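Local coordinates for CalS10 (Micromonospora echinospora, PDB 6UK5), which binds S-adenosylmethionine and probably methylates an amino pentose in the biosynthesis of calicheamicin, at residues 41-46 / 239-244; 70-75 / 117-122; 91-94 / 99-102; 151-156 / 221-226. All coordinates share one frame; numbering follows the deposited sequence.

Contacts 2 and 4 are buried, whereas contacts 1 and 3 are partly buried and carry more charge. Contacts 2, 3 and 4 all reach the same seven-stranded sheet: contact 3 at one edge strand, 101-103, contacts 2 and 4 on the neighbouring inner strands 115-120 and 149-153. Contact 1 joins helix 37-51 to the loop that leads into strand 246-251. Contacts 1, 2 and 4 touch one another: D46 pairs with R75, F72 packs on V44, and E154 salt-bridges R244. Aromatic rings carry contacts 1, 2 and 4; contact 3 is instead a leucine against an alanine and an arginine, with a hydrogen bond to backbone.

Contact 1. Residues 41-46 / 239-244; sequences AADVAD and GWLTGR. With ACT (acetate ion), chain E.
W240 meets D43 and V44 where the loop of a beta-hairpin, strands 232-237 and 246-251 at one margin of the Rossmann-like sheet, reaches helix 37-51. The apolar part is small: V44 CG2 approaches W240 CZ2 obliquely at 3.4 Å, and L241 CD1 lies 4.1 Å from D43 CB. Within the loop, L241 CG sits 4.2 Å above one face of the W240 indole, offset toward its rim, while T242 OG1 stands in the ring plane at an edge. The indole reaches the helix because W240 CG is anti to the backbone N (chi1 -159°). A serine in place of W240 would probably open a gap between loop and helix and leave V44 CG2 without its indole partner.

Polar groups flank this packing. D43 OD2 is the oxygen beside the indole, 2.5 Å from W240 NE1, with the carboxylate and ring planes 32° apart; D43 OD1 is salt-bridged to R47. In the loop, T242 OG1 accepts from R244 N in an ST turn. R244 makes no contact with the helix segment: its NE pairs with E154, and its terminal nitrogens hold an acetate, probably from the crystallisation liquor, which K35 also binds. That anion lies at the guanidinium edge, with R244 NH1 2.9 Å from acetate OXT and R244 NH2 3.0 Å from acetate O.

Contact 2. Residues 70-75 / 117-122; sequences ETFATR and AVTCLF. With SAM (S-adenosylmethionine), chain D.
F72 points from helix 67-73 toward strand 115-120, where T119 and L121 meet the far end of its ring. This is the packing of a helix on the parallel part of the sheet in a Rossmann-like methyltransferase, and its close part is buried. L121 CD1 comes to the ring edge, near its plane, 4.0 Å from F72 CE1. T119 takes the neighbouring position: its OG1 is 4.1 Å from F72 CE1, approaching obliquely, and its methyl CG2 is 4.2 Å from F72 CZ. The torsion of T119 (chi1 71°) sets OG1 between backbone N and carbonyl carbon, where the hydroxyl can also hydrogen-bond D60. V44 of helix 37-51 and L58 of strand 57-61 add to the surroundings of the F72 ring.

The loose side is that of the helix, where E70 and T74 are exposed; T74 OG1 donates to T71 O at 2.8 Å. The strand end faces the ligand instead: the chain leaves the sheet after C120 and turns at F122, in a left-handed backbone conformation, toward S-adenosylmethionine (SAM). There L121 O is 3.6 Å from SAM CB. F122 CB is 3.3 Å from SAM O, a carboxylate oxygen that lies at the edge of the F122 ring.

No hydrogen bond crosses between helix and strand. The chemistry is therefore that of non-directional apolar packing, with the T119 hydroxyl, the one at the ring, satisfied by D60, while L121 and F122 beyond the strand add van der Waals contact to the ligand.

Contact 3. Residues 91-94 / 99-102; sequences LARH and VRLH
R93 and L101 bring the two backbones nearest, their CA atoms 7.0 Å apart, where helix 86-95 packs against strand 101-103. With strand 78-83 these form a beta-alpha-beta crossover of the Rossmann-like sheet, and strand 101-103 is one of its edge strands; backbone bonds tie H102 to G81 and E83.

L101 points at the helix and supplies the apolar centre. Its CD1 lodges between A92 CB and R93 CG, 3.6 Å from each. The arginine chain, bent at chi2 (-126°), runs antiparallel to the leucine side chain, and R93 NE comes 3.7 Å from L101 CB. At the end, R93 NH2 donates to L101 O at 2.9 Å from above the carbonyl plane (55° out of it), not along a lone pair. R100 swings its end to the same place, R100 NH1 being 3.9 Å from R93 NH2.

Two arginines so close would probably repel each other somewhat, a cost that the carbonyl oxygen of L101 may partly offset; E80 of strand 78-83, which R100 touches, may also temper the like charges. The leucine packing is the buried component, and the arginine ends lie on the exposed side.

Contact 4. Residues 151-156 / 221-226; sequences LVLEPW and EEYDAA
L153 and P155 both approach the Y223 ring obliquely from the same side of its plane, L153 near CE1 and P155 by the phenol end. L153 CD2 lies 3.9 Å from Y223 CE1, the two side chains crossing at about a right angle. P155 CB is 3.4 Å from Y223 OH and also touches CZ and CE2 of the ring. A further ring, F247, meets Y223 with the planes at about 45°.

Y223 CG is anti to the carbonyl carbon (chi1 -68°), which carries the phenol off helix 220-229 toward the segment 151-156. No hydrogen bond joins the two segments directly. Instead the N126 side chain bridges them: its ND2 is hydrogen-bonded to Y223 OH, and its OD1 to W156 N. The buried hydroxyl is thus satisfied while its carbon neighbours pack on proline. A phenylalanine in place of Y223 would probably keep much of the ring contact but leave N126 ND2 without this partner, setting the amide freer to turn.

E154, between the two contacting residues, points away from the helix; its carboxylate pairs with R244 and with the backbone N of F122. The contact lies at the C-terminal end of strand 149-153, which runs between strands 115-120 and 246-251, with L153 on the strand and P155 just beyond it. Helix 220-229 covers this part of the sheet beside helix 131-143, with A226 resting on M134 and R135, and P155 also leans on F247 of strand 246-251.

Contact 1. Residues 41-46 / 239-244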
# COMPACT_ATOMS: atom_id res chain seq x y z
N ALA A 41 -26.50 8.33 -3.85
CA ALA A 41 -27.27 9.57 -3.76
C ALA A 41 -28.41 9.57 -4.77
O ALA A 41 -29.53 10.00 -4.46
CB ALA A 41 -26.36 10.77 -3.99
N ALA A 42 -28.15 9.08 -5.99
CA ALA A 42 -29.19 9.03 -7.01
C ALA A 42 -30.35 8.14 -6.57
O ALA A 42 -31.52 8.53 -6.67
CB ALA A 42 -28.60 8.53 -8.33
N ASP A 43 -30.04 6.93 -6.09
CA ASP A 43 -31.08 6.04 -5.60
C ASP A 43 -31.84 6.68 -4.44
O ASP A 43 -33.08 6.64 -4.40
CB ASP A 43 -30.48 4.71 -5.17
CG ASP A 43 -31.50 3.77 -4.58
OD1 ASP A 43 -32.71 3.95 -4.84
OD2 ASP A 43 -31.10 2.85 -3.83
N VAL A 44 -31.12 7.28 -3.49
CA VAL A 44 -31.77 7.95 -2.38
C VAL A 44 -32.69 9.05 -2.89
O VAL A 44 -33.81 9.22 -2.40
CB VAL A 44 -30.71 8.51 -1.40
CG1 VAL A 44 -31.36 9.42 -0.36
CG2 VAL A 44 -29.95 7.38 -0.73
N ALA A 45 -32.23 9.81 -3.89
CA ALA A 45 -33.04 10.89 -4.43
C ALA A 45 -34.32 10.36 -5.06
O ALA A 45 -35.40 10.94 -4.88
CB ALA A 45 -32.23 11.68 -5.45
N ASP A 46 -34.23 9.26 -5.80
CA ASP A 46 -35.42 8.68 -6.41
C ASP A 46 -36.46 8.31 -5.35
O ASP A 46 -37.66 8.53 -5.55
CB ASP A 46 -35.05 7.44 -7.23
CG ASP A 46 -34.28 7.79 -8.49
OD1 ASP A 46 -34.20 8.99 -8.83
OD2 ASP A 46 -33.75 6.86 -9.13
N GLY A 239 -31.24 -4.79 2.01
CA GLY A 239 -30.15 -4.85 1.05
C GLY A 239 -29.62 -3.50 0.63
O GLY A 239 -28.66 -2.98 1.21
N TRP A 240 -30.26 -2.93 -0.39
CA TRP A 240 -29.84 -1.65 -0.96
C TRP A 240 -28.50 -1.86 -1.64
O TRP A 240 -28.02 -2.99 -1.75
CB TRP A 240 -29.79 -0.59 0.14
CG TRP A 240 -29.85 0.81 -0.38
CD1 TRP A 240 -30.83 1.34 -1.18
CD2 TRP A 240 -28.92 1.87 -0.13
NE1 TRP A 240 -30.55 2.65 -1.45
CE2 TRP A 240 -29.39 3.00 -0.82
CE3 TRP A 240 -27.74 1.96 0.60
CZ2 TRP A 240 -28.72 4.22 -0.79
CZ3 TRP A 240 -27.07 3.17 0.63
CH2 TRP A 240 -27.56 4.28 -0.06
N LEU A 241 -27.88 -0.78 -2.11
CA LEU A 241 -26.67 -0.92 -2.92
C LEU A 241 -25.43 -1.20 -2.08
O LEU A 241 -24.41 -1.62 -2.64
CB LEU A 241 -26.43 0.34 -3.75
CG LEU A 241 -27.67 1.06 -4.29
CD1 LEU A 241 -27.23 2.27 -5.11
CD2 LEU A 241 -28.59 0.15 -5.08
N THR A 242 -25.50 -0.99 -0.77
CA THR A 242 -24.36 -1.20 0.10
C THR A 242 -24.35 -2.58 0.74
O THR A 242 -23.28 -3.11 1.04
CB THR A 242 -24.35 -0.14 1.21
OG1 THR A 242 -25.54 -0.26 2.01
CG2 THR A 242 -24.31 1.27 0.62
N GLY A 243 -25.53 -3.17 0.95
CA GLY A 243 -25.68 -4.40 1.69
C GLY A 243 -26.34 -4.21 3.05
O GLY A 243 -26.90 -5.17 3.59
N ARG A 244 -26.28 -3.00 3.59
CA ARG A 244 -26.78 -2.69 4.92
C ARG A 244 -28.23 -2.23 4.93
O ARG A 244 -28.74 -1.87 6.00
CB ARG A 244 -25.92 -1.61 5.57
CG ARG A 244 -24.44 -1.94 5.65
CD ARG A 244 -23.66 -0.74 6.15
NE ARG A 244 -23.39 0.22 5.09
CZ ARG A 244 -22.32 0.17 4.29
NH1 ARG A 244 -21.42 -0.79 4.43
NH2 ARG A 244 -22.16 1.09 3.34
C ACT E . -19.14 0.53 1.64
O ACT E . -20.08 1.22 1.14
OXT ACT E . -19.23 -0.17 2.67
CH3 ACT E . -17.78 0.56 0.92

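Contact 2. Residues 70-75 / 117-122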
# COMPACT_ATOMS: atom_id res chain seq x y z
N GLU A 70 -22.83 16.26 -3.35
CA GLU A 70 -22.49 16.67 -4.70
C GLU A 70 -23.55 16.22 -5.70
O GLU A 70 -23.95 16.99 -6.59
CB GLU A 70 -21.13 16.11 -5.10
CG GLU A 70 -20.67 16.56 -6.48
CD GLU A 70 -19.19 16.33 -6.71
OE1 GLU A 70 -18.83 15.21 -7.14
OE2 GLU A 70 -18.39 17.25 -6.47
N THR A 71 -24.02 14.98 -5.58
CA THR A 71 -25.04 14.48 -6.50
C THR A 71 -26.44 14.93 -6.08
O THR A 71 -27.30 15.10 -6.95
CB THR A 71 -24.96 12.96 -6.60
OG1 THR A 71 -23.68 12.58 -7.13
CG2 THR A 71 -26.05 12.43 -7.52
N PHE A 72 -26.69 15.10 -4.78
CA PHE A 72 -27.99 15.60 -4.35
C PHE A 72 -28.26 16.98 -4.93
O PHE A 72 -29.41 17.31 -5.26
CB PHE A 72 -28.07 15.63 -2.82
CG PHE A 72 -28.37 14.29 -2.19
CD1 PHE A 72 -27.63 13.85 -1.11
CD2 PHE A 72 -29.40 13.49 -2.67
CE1 PHE A 72 -27.91 12.62 -0.52
CE2 PHE A 72 -29.68 12.27 -2.08
CZ PHE A 72 -28.93 11.84 -1.01
N ALA A 73 -27.22 17.81 -5.04
CA ALA A 73 -27.41 19.17 -5.54
C ALA A 73 -27.92 19.18 -6.97
O ALA A 73 -28.71 20.05 -7.35
CB ALA A 73 -26.11 19.96 -5.44
N THR A 74 -27.48 18.21 -7.79
CA THR A 74 -27.98 18.09 -9.15
C THR A 74 -29.43 17.64 -9.21
O THR A 74 -30.04 17.69 -10.29
CB THR A 74 -27.13 17.09 -9.95
OG1 THR A 74 -27.53 15.76 -9.62
CG2 THR A 74 -25.65 17.27 -9.63
N ARG A 75 -30.00 17.22 -8.08
CA ARG A 75 -31.33 16.62 -8.04
C ARG A 75 -32.34 17.42 -7.22
O ARG A 75 -33.54 17.26 -7.44
CB ARG A 75 -31.24 15.19 -7.48
CG ARG A 75 -30.34 14.27 -8.30
CD ARG A 75 -30.96 13.89 -9.64
NE ARG A 75 -32.29 13.33 -9.49
CZ ARG A 75 -32.54 12.04 -9.25
NH1 ARG A 75 -31.55 11.17 -9.15
NH2 ARG A 75 -33.79 11.62 -9.12
N ALA A 117 -36.39 16.71 3.29
CA ALA A 117 -35.73 15.43 3.48
C ALA A 117 -34.43 15.65 4.25
O ALA A 117 -33.74 16.65 4.03
CB ALA A 117 -35.45 14.75 2.14
N VAL A 118 -34.11 14.71 5.13
CA VAL A 118 -32.86 14.72 5.88
C VAL A 118 -32.24 13.34 5.77
O VAL A 118 -32.90 12.33 6.07
CB VAL A 118 -33.09 15.08 7.37
CG1 VAL A 118 -31.78 14.98 8.14
CG2 VAL A 118 -33.71 16.47 7.50
N THR A 119 -30.99 13.28 5.32
CA THR A 119 -30.31 12.01 5.11
C THR A 119 -29.14 11.87 6.08
O THR A 119 -28.55 12.86 6.52
CB THR A 119 -29.79 11.87 3.67
OG1 THR A 119 -28.70 12.77 3.46
CG2 THR A 119 -30.90 12.17 2.67
N CYS A 120 -28.82 10.62 6.41
CA CYS A 120 -27.74 10.27 7.34
C CYS A 120 -27.21 8.92 6.85
O CYS A 120 -27.73 7.87 7.22
CB CYS A 120 -28.23 10.20 8.77
SG CYS A 120 -26.92 10.11 10.03
N LEU A 121 -26.17 8.97 6.02
CA LEU A 121 -25.78 7.83 5.21
C LEU A 121 -24.37 7.35 5.55
O LEU A 121 -23.59 8.05 6.20
CB LEU A 121 -25.85 8.18 3.71
CG LEU A 121 -27.10 8.94 3.27
CD1 LEU A 121 -26.91 9.53 1.88
CD2 LEU A 121 -28.34 8.06 3.33
N PHE A 122 -24.07 6.13 5.10
CA PHE A 122 -22.78 5.48 5.32
C PHE A 122 -22.49 5.33 6.81
O PHE A 122 -21.38 5.60 7.29
CB PHE A 122 -21.65 6.25 4.61
CG PHE A 122 -20.43 5.41 4.28
CD1 PHE A 122 -20.49 4.02 4.27
CD2 PHE A 122 -19.23 6.02 3.96
CE1 PHE A 122 -19.38 3.27 3.96
CE2 PHE A 122 -18.11 5.27 3.65
CZ PHE A 122 -18.19 3.89 3.65
N SAM D . -22.12 11.03 4.37
CA SAM D . -20.74 10.79 4.60
C SAM D . -20.07 10.01 3.43
O SAM D . -20.67 9.00 2.97
OXT SAM D . -18.97 10.44 3.03
CB SAM D . -20.55 10.02 5.91
CG SAM D . -19.12 10.22 6.38
SD SAM D . -18.81 8.89 7.55
CE SAM D . -17.02 8.84 7.52
C5' SAM D . -19.10 9.57 9.23
C4' SAM D . -19.11 11.09 9.42
O4' SAM D . -19.92 11.41 10.56
C3' SAM D . -17.73 11.71 9.67
O3' SAM D . -17.32 12.50 8.56
C2' SAM D . -17.92 12.58 10.92
O2' SAM D . -17.40 13.89 10.74
C1' SAM D . -19.43 12.60 11.12
N9 SAM D . -19.86 12.66 12.51
C8 SAM D . -19.59 11.76 13.51
N7 SAM D . -20.18 12.03 14.65
C5 SAM D . -20.90 13.18 14.38
C6 SAM D . -21.77 13.97 15.17
N6 SAM D . -22.02 13.73 16.46
N1 SAM D . -22.36 15.03 14.58
C2 SAM D . -22.10 15.28 13.30
N3 SAM D . -21.29 14.63 12.46
C4 SAM D . -20.72 13.58 13.07

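Contact 3. Residues 91-94 / 99-102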
# COMPACT_ATOMS: atom_id res chain seq x y z
N LEU A 91 -13.03 20.25 3.09
CA LEU A 91 -13.11 19.72 1.73
C LEU A 91 -14.54 19.76 1.22
O LEU A 91 -14.77 19.94 0.02
CB LEU A 91 -12.52 18.31 1.66
CG LEU A 91 -10.99 18.23 1.83
CD1 LEU A 91 -10.46 18.81 3.14
CD2 LEU A 91 -10.50 16.79 1.65
N ALA A 92 -15.52 19.60 2.12
CA ALA A 92 -16.92 19.68 1.71
C ALA A 92 -17.21 21.02 1.05
O ALA A 92 -17.77 21.08 -0.05
CB ALA A 92 -17.83 19.46 2.91
N ARG A 93 -16.82 22.12 1.71
CA ARG A 93 -16.99 23.44 1.11
C ARG A 93 -16.20 23.55 -0.19
O ARG A 93 -16.70 24.08 -1.19
CB ARG A 93 -16.57 24.53 2.09
CG ARG A 93 -17.49 24.63 3.30
CD ARG A 93 -18.03 26.04 3.48
NE ARG A 93 -18.87 26.15 4.67
CZ ARG A 93 -18.43 26.07 5.92
NH1 ARG A 93 -17.15 25.87 6.17
NH2 ARG A 93 -19.29 26.19 6.93
N HIS A 94 -14.96 23.06 -0.18
CA HIS A 94 -14.13 23.09 -1.38
C HIS A 94 -14.88 22.49 -2.57
O HIS A 94 -14.99 23.11 -3.63
CB HIS A 94 -12.83 22.34 -1.11
CG HIS A 94 -11.73 22.67 -2.07
ND1 HIS A 94 -11.95 23.03 -3.38
CD2 HIS A 94 -10.38 22.70 -1.89
CE1 HIS A 94 -10.79 23.26 -3.97
NE2 HIS A 94 -9.83 23.07 -3.09
N VAL A 99 -22.87 26.15 -1.46
CA VAL A 99 -23.78 25.31 -0.69
C VAL A 99 -23.61 25.67 0.77
O VAL A 99 -22.50 25.60 1.31
CB VAL A 99 -23.52 23.82 -0.92
CG1 VAL A 99 -24.53 22.97 -0.16
CG2 VAL A 99 -23.56 23.51 -2.41
N ARG A 100 -24.70 26.07 1.43
CA ARG A 100 -24.65 26.38 2.85
C ARG A 100 -24.33 25.10 3.62
O ARG A 100 -25.12 24.16 3.64
CB ARG A 100 -25.96 26.99 3.33
CG ARG A 100 -25.90 27.47 4.78
CD ARG A 100 -24.93 28.64 4.95
NE ARG A 100 -24.75 29.02 6.35
CZ ARG A 100 -23.64 28.80 7.06
NH1 ARG A 100 -22.58 28.21 6.51
NH2 ARG A 100 -23.58 29.19 8.33
N LEU A 101 -23.16 25.08 4.25
CA LEU A 101 -22.71 23.98 5.08
C LEU A 101 -22.56 24.48 6.51
O LEU A 101 -22.09 25.60 6.74
CB LEU A 101 -21.38 23.41 4.58
CG LEU A 101 -21.39 22.90 3.14
CD1 LEU A 101 -20.07 22.24 2.78
CD2 LEU A 101 -22.53 21.91 2.92
N HIS A 102 -22.94 23.64 7.47
CA HIS A 102 -22.95 24.01 8.87
C HIS A 102 -22.05 23.09 9.67
O HIS A 102 -22.07 21.87 9.48
CB HIS A 102 -24.37 23.96 9.44
CG HIS A 102 -25.38 24.72 8.64
ND1 HIS A 102 -25.75 26.01 8.94
CD2 HIS A 102 -26.08 24.38 7.53
CE1 HIS A 102 -26.64 26.43 8.06
NE2 HIS A 102 -26.86 25.45 7.20

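Contact 4. Residues 151-156 / 221-226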
# COMPACT_ATOMS: atom_id res chain seq x y z
N LEU A 151 -37.07 11.09 6.26
CA LEU A 151 -35.79 10.78 6.89
C LEU A 151 -35.30 9.45 6.35
O LEU A 151 -36.06 8.47 6.33
CB LEU A 151 -35.93 10.75 8.41
CG LEU A 151 -34.66 10.99 9.22
CD1 LEU A 151 -35.02 11.66 10.54
CD2 LEU A 151 -33.94 9.68 9.49
N VAL A 152 -34.06 9.41 5.90
CA VAL A 152 -33.46 8.20 5.35
C VAL A 152 -32.13 7.97 6.05
O VAL A 152 -31.32 8.90 6.18
CB VAL A 152 -33.28 8.27 3.82
CG1 VAL A 152 -34.51 8.89 3.18
CG2 VAL A 152 -32.02 9.03 3.44
N LEU A 153 -31.91 6.74 6.50
CA LEU A 153 -30.81 6.43 7.41
C LEU A 153 -30.22 5.08 7.03
O LEU A 153 -30.94 4.07 7.03
CB LEU A 153 -31.30 6.43 8.86
CG LEU A 153 -30.26 6.31 9.97
CD1 LEU A 153 -30.67 7.21 11.12
CD2 LEU A 153 -30.13 4.88 10.43
N GLU A 154 -28.93 5.06 6.72
CA GLU A 154 -28.23 3.82 6.43
C GLU A 154 -27.61 3.31 7.73
O GLU A 154 -26.64 3.90 8.22
CB GLU A 154 -27.15 4.04 5.38
CG GLU A 154 -26.48 2.75 4.91
CD GLU A 154 -25.32 3.01 3.97
OE1 GLU A 154 -25.13 4.18 3.57
OE2 GLU A 154 -24.59 2.05 3.65
N PRO A 155 -28.12 2.23 8.31
CA PRO A 155 -27.58 1.74 9.59
C PRO A 155 -26.40 0.80 9.39
O PRO A 155 -26.22 0.19 8.34
CB PRO A 155 -28.78 1.00 10.20
CG PRO A 155 -29.45 0.41 9.01
CD PRO A 155 -29.28 1.42 7.88
N TRP A 156 -25.60 0.69 10.45
CA TRP A 156 -24.57 -0.33 10.51
C TRP A 156 -25.15 -1.67 10.95
O TRP A 156 -25.93 -1.73 11.91
CB TRP A 156 -23.47 0.11 11.48
CG TRP A 156 -22.41 -0.93 11.76
CD1 TRP A 156 -22.10 -1.46 12.97
CD2 TRP A 156 -21.55 -1.56 10.81
NE1 TRP A 156 -21.09 -2.38 12.84
CE2 TRP A 156 -20.73 -2.46 11.52
CE3 TRP A 156 -21.38 -1.45 9.42
CZ2 TRP A 156 -19.76 -3.25 10.90
CZ3 TRP A 156 -20.41 -2.24 8.81
CH2 TRP A 156 -19.62 -3.12 9.55
N GLU A 221 -35.23 -2.89 16.88
CA GLU A 221 -36.13 -2.45 17.94
C GLU A 221 -35.76 -1.06 18.45
O GLU A 221 -36.63 -0.26 18.80
CB GLU A 221 -36.10 -3.46 19.09
CG GLU A 221 -37.24 -3.34 20.08
CD GLU A 221 -37.40 -4.58 20.92
OE1 GLU A 221 -36.41 -5.02 21.54
OE2 GLU A 221 -38.53 -5.12 20.96
N GLU A 222 -34.46 -0.76 18.49
CA GLU A 222 -34.01 0.53 19.00
C GLU A 222 -34.29 1.64 17.99
O GLU A 222 -34.81 2.70 18.36
CB GLU A 222 -32.53 0.45 19.34
CG GLU A 222 -32.27 0.23 20.83
CD GLU A 222 -31.00 -0.54 21.10
OE1 GLU A 222 -30.18 -0.69 20.16
OE2 GLU A 222 -30.82 -1.02 22.24
N TYR A 223 -33.96 1.42 16.72
CA TYR A 223 -34.31 2.39 15.69
C TYR A 223 -35.81 2.64 15.67
O TYR A 223 -36.26 3.79 15.73
CB TYR A 223 -33.85 1.90 14.31
CG TYR A 223 -32.35 1.85 14.09
CD1 TYR A 223 -31.59 3.01 14.07
CD2 TYR A 223 -31.70 0.64 13.87
CE1 TYR A 223 -30.23 2.97 13.85
CE2 TYR A 223 -30.33 0.59 13.65
CZ TYR A 223 -29.60 1.76 13.64
OH TYR A 223 -28.24 1.72 13.43
N ASP A 224 -36.61 1.58 15.57
CA ASP A 224 -38.06 1.74 15.50
C ASP A 224 -38.58 2.56 16.67
O ASP A 224 -39.50 3.38 16.51
CB ASP A 224 -38.74 0.37 15.47
CG ASP A 224 -38.63 -0.31 14.13
OD1 ASP A 224 -38.38 0.40 13.12
OD2 ASP A 224 -38.80 -1.54 14.08
N ALA A 225 -38.00 2.37 17.86
CA ALA A 225 -38.42 3.14 19.02
C ALA A 225 -37.95 4.59 18.93
O ALA A 225 -38.65 5.50 19.37
CB ALA A 225 -37.89 2.49 20.30
N ALA A 226 -36.75 4.81 18.38
CA ALA A 226 -36.25 6.18 18.27
C ALA A 226 -37.05 6.99 17.27
O ALA A 226 -37.34 8.17 17.51
CB ALA A 226 -34.77 6.15 17.89